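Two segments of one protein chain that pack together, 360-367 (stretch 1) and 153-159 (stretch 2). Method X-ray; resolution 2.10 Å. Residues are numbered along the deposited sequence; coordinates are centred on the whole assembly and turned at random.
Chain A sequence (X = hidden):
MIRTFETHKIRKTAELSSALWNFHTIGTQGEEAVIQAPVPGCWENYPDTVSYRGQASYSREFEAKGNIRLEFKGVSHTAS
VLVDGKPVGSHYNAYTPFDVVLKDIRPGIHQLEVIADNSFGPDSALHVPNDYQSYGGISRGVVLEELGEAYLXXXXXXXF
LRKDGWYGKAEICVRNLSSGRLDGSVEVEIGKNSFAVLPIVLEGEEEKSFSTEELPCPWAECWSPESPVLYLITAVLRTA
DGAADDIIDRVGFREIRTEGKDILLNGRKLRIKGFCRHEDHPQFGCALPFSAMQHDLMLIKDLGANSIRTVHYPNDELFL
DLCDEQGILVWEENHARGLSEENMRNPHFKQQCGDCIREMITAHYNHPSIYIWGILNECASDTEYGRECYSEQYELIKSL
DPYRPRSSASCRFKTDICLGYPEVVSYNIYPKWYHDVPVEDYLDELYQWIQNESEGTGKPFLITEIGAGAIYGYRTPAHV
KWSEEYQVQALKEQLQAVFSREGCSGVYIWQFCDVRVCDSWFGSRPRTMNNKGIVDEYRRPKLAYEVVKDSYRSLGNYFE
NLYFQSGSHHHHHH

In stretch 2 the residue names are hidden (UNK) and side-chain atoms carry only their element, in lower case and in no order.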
# COMPACT_ATOMS: atom_id res chain seq x y z
N MET A 360 4.46 34.79 22.19
CA MET A 360 3.30 33.90 22.24
C MET A 360 2.19 34.48 23.12
O MET A 360 1.04 34.58 22.70
CB MET A 360 3.74 32.52 22.74
CG MET A 360 2.68 31.61 23.30
SD MET A 360 3.41 30.03 23.89
CE MET A 360 4.07 30.43 25.51
N ILE A 361 2.51 34.87 24.35
CA ILE A 361 1.45 35.30 25.26
C ILE A 361 0.94 36.68 24.87
O ILE A 361 -0.27 36.94 24.90
CB ILE A 361 1.91 35.24 26.73
CG1 ILE A 361 2.19 33.78 27.12
CG2 ILE A 361 0.84 35.81 27.66
CD1 ILE A 361 2.64 33.57 28.55
N THR A 362 1.84 37.59 24.47
CA THR A 362 1.38 38.91 24.04
C THR A 362 0.40 38.80 22.88
O THR A 362 -0.62 39.49 22.85
CB THR A 362 2.58 39.79 23.67
OG1 THR A 362 3.48 39.86 24.79
CG2 THR A 362 2.13 41.21 23.32
N ALA A 363 0.67 37.88 21.94
CA ALA A 363 -0.17 37.77 20.76
C ALA A 363 -1.47 37.02 21.03
O ALA A 363 -2.52 37.37 20.48
CB ALA A 363 0.61 37.09 19.63
N HIS A 364 -1.42 36.00 21.90
CA HIS A 364 -2.49 35.02 22.07
C HIS A 364 -3.29 35.22 23.34
O HIS A 364 -4.19 34.41 23.62
CB HIS A 364 -1.92 33.60 22.06
CG HIS A 364 -1.27 33.22 20.77
ND1 HIS A 364 -0.65 32.00 20.57
CD2 HIS A 364 -1.13 33.90 19.60
CE1 HIS A 364 -0.17 31.95 19.34
NE2 HIS A 364 -0.44 33.09 18.73
N TYR A 365 -3.02 36.28 24.11
CA TYR A 365 -3.62 36.46 25.43
C TYR A 365 -5.13 36.29 25.42
O TYR A 365 -5.71 35.79 26.39
CB TYR A 365 -3.27 37.86 25.97
CG TYR A 365 -3.69 38.05 27.40
CD1 TYR A 365 -2.79 37.79 28.45
CD2 TYR A 365 -4.98 38.44 27.73
CE1 TYR A 365 -3.17 37.95 29.78
CE2 TYR A 365 -5.38 38.59 29.05
CZ TYR A 365 -4.47 38.35 30.07
OH TYR A 365 -4.88 38.51 31.39
N ASN A 366 -5.79 36.74 24.36
CA ASN A 366 -7.24 36.87 24.38
C ASN A 366 -8.00 35.61 24.02
O ASN A 366 -9.23 35.60 24.15
CB ASN A 366 -7.68 37.99 23.43
CG ASN A 366 -7.25 39.37 23.91
OD1 ASN A 366 -7.31 39.65 25.10
ND2 ASN A 366 -6.78 40.21 22.99
N HIS A 367 -7.32 34.56 23.54
CA HIS A 367 -8.03 33.39 23.02
C HIS A 367 -8.70 32.63 24.14
O HIS A 367 -8.00 32.06 24.99
CB HIS A 367 -7.07 32.46 22.25
CG HIS A 367 -6.68 32.99 20.90
ND1 HIS A 367 -7.49 32.85 19.78
CD2 HIS A 367 -5.59 33.67 20.49
CE1 HIS A 367 -6.90 33.43 18.75
NE2 HIS A 367 -5.75 33.94 19.15
N UNK A 153 -0.70 48.87 19.74
CA UNK A 153 0.17 47.71 19.58
C UNK A 153 -0.52 46.39 19.98
O UNK A 153 -0.35 45.37 19.30
o UNK A 153 2.12 46.71 20.61
c UNK A 153 1.44 47.92 20.40
N UNK A 154 -1.31 46.39 21.05
CA UNK A 154 -2.12 45.23 21.44
C UNK A 154 -3.14 45.67 22.48
O UNK A 154 -3.03 46.75 23.07
c UNK A 154 -0.52 44.57 24.51
c UNK A 154 1.09 44.59 22.95
c UNK A 154 -0.26 44.40 23.10
c UNK A 154 -1.68 44.52 25.30
c UNK A 154 -1.57 44.74 26.68
c UNK A 154 -1.27 44.07 21.99
n UNK A 154 1.67 44.87 24.15
c UNK A 154 0.71 44.85 25.13
c UNK A 154 0.82 45.08 26.51
c UNK A 154 -0.32 45.02 27.26
N UNK A 155 -4.16 44.83 22.68
CA UNK A 155 -5.14 44.95 23.75
C UNK A 155 -5.32 43.57 24.39
O UNK A 155 -5.44 42.56 23.68
c UNK A 155 -8.77 46.34 23.96
c UNK A 155 -7.55 45.51 24.32
c UNK A 155 -6.48 45.50 23.23
c UNK A 155 -6.96 44.72 22.01
N UNK A 156 -5.31 43.51 25.73
CA UNK A 156 -5.51 42.29 26.50
C UNK A 156 -6.72 42.45 27.40
O UNK A 156 -6.75 43.35 28.24
c UNK A 156 -0.96 41.10 26.23
c UNK A 156 -2.91 41.33 25.26
n UNK A 156 -1.59 41.03 25.07
c UNK A 156 -3.08 41.59 26.58
c UNK A 156 -4.29 41.95 27.36
n UNK A 156 -1.84 41.42 27.16
N UNK A 157 -7.69 41.56 27.24
CA UNK A 157 -8.90 41.56 28.05
C UNK A 157 -8.88 40.35 28.96
O UNK A 157 -8.54 39.24 28.52
c UNK A 157 -13.21 40.05 28.84
c UNK A 157 -10.15 41.52 27.17
c UNK A 157 -13.77 41.17 29.43
c UNK A 157 -11.43 41.40 27.95
c UNK A 157 -13.16 42.42 29.29
c UNK A 157 -11.99 42.52 28.55
c UNK A 157 -12.04 40.16 28.11
N UNK A 158 -9.25 40.55 30.22
CA UNK A 158 -9.28 39.50 31.23
C UNK A 158 -10.67 39.42 31.84
O UNK A 158 -11.12 40.40 32.46
o UNK A 158 -7.00 40.16 31.76
c UNK A 158 -8.25 39.76 32.34
c UNK A 158 -8.07 38.52 33.21
N UNK A 159 -11.39 38.30 31.71
CA UNK A 159 -12.65 38.14 32.44
C UNK A 159 -12.42 37.65 33.86
O UNK A 159 -11.44 36.97 34.16
c UNK A 159 -11.09 37.15 30.84
c UNK A 159 -13.40 37.09 31.61
c UNK A 159 -12.27 36.22 31.06

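Position 153 carries two side-chain atoms, one carbon and then one oxygen, a primary hydroxyl that touches nothing on stretch 1. It is Ser-153.

Position 154 has a carbon leading into fused five- and six-membered rings of eight carbons and one nitrogen. Its CA-to-CB bond points toward stretch 1, and the CG2 methyl of Thr-362 lies over the face of the five-membered ring, 3.9 Å from its centroid. Only an indole fits: Trp-154.

At position 155 there are four carbons, forked at the first, one arm two carbons long. The CA-to-CB bond points away from stretch 1, and the hydrogen bond at this position is made by the backbone: the ND2 of Asn-366 donates to the O of residue 155 at 2.8 Å. The branching gives Ile-155.

Position 156 shows one carbon and then a five-membered ring of three carbons and two nitrogens. One ring nitrogen donates a hydrogen bond to the O of Thr-362 at 2.9 Å, while the ring stacks, offset, on that of Tyr-365, with centroids 4.6 Å apart and planes 9° from parallel. This imidazole is His-156, and the donor is its NE2. The offset sets the CB of each residue over the other's ring.

Position 157 holds one carbon and a ring of six carbons with no heteroatom. The end of this side chain leads away, but the backbone N donates to the OD1 of Asn-366 at 2.9 Å, almost straight at 175°. The residue is Phe-157.

Position 158 has one carbon bearing an oxygen and a carbon. That oxygen lies 2.7 Å from the OH of Tyr-365, a hydrogen bond in which either hydroxyl could donate. The branched hydroxyl side chain identifies Thr-158.

Position 159 has three carbons closing a ring onto the backbone N, out of reach of stretch 1. It is Pro-159.

The strand runs crosswise to the helix, with axes 76° apart, and is met by the helix and by the turn from His-364 to His-367. Asn-366 in the turn uses its amide as a backbone adaptor, ND2 to the O of Ile-155 and OD1 to the N of Phe-157, engaging the strand on both sides of His-156. That histidine answers with a side chain that binds the backbone carbonyl of Thr-362. Tyr-365 adds two further contacts: its ring stacks on His-156 and its hydroxyl hydrogen-bonds to that of Thr-158. The rule is reciprocal: side chains of Asn-366 and His-156 each satisfy the other stretch's backbone, and the Tyr-365 and His-156 rings stack beside these bonds.

Stretch 2, residues 153-159: SWIHFTP
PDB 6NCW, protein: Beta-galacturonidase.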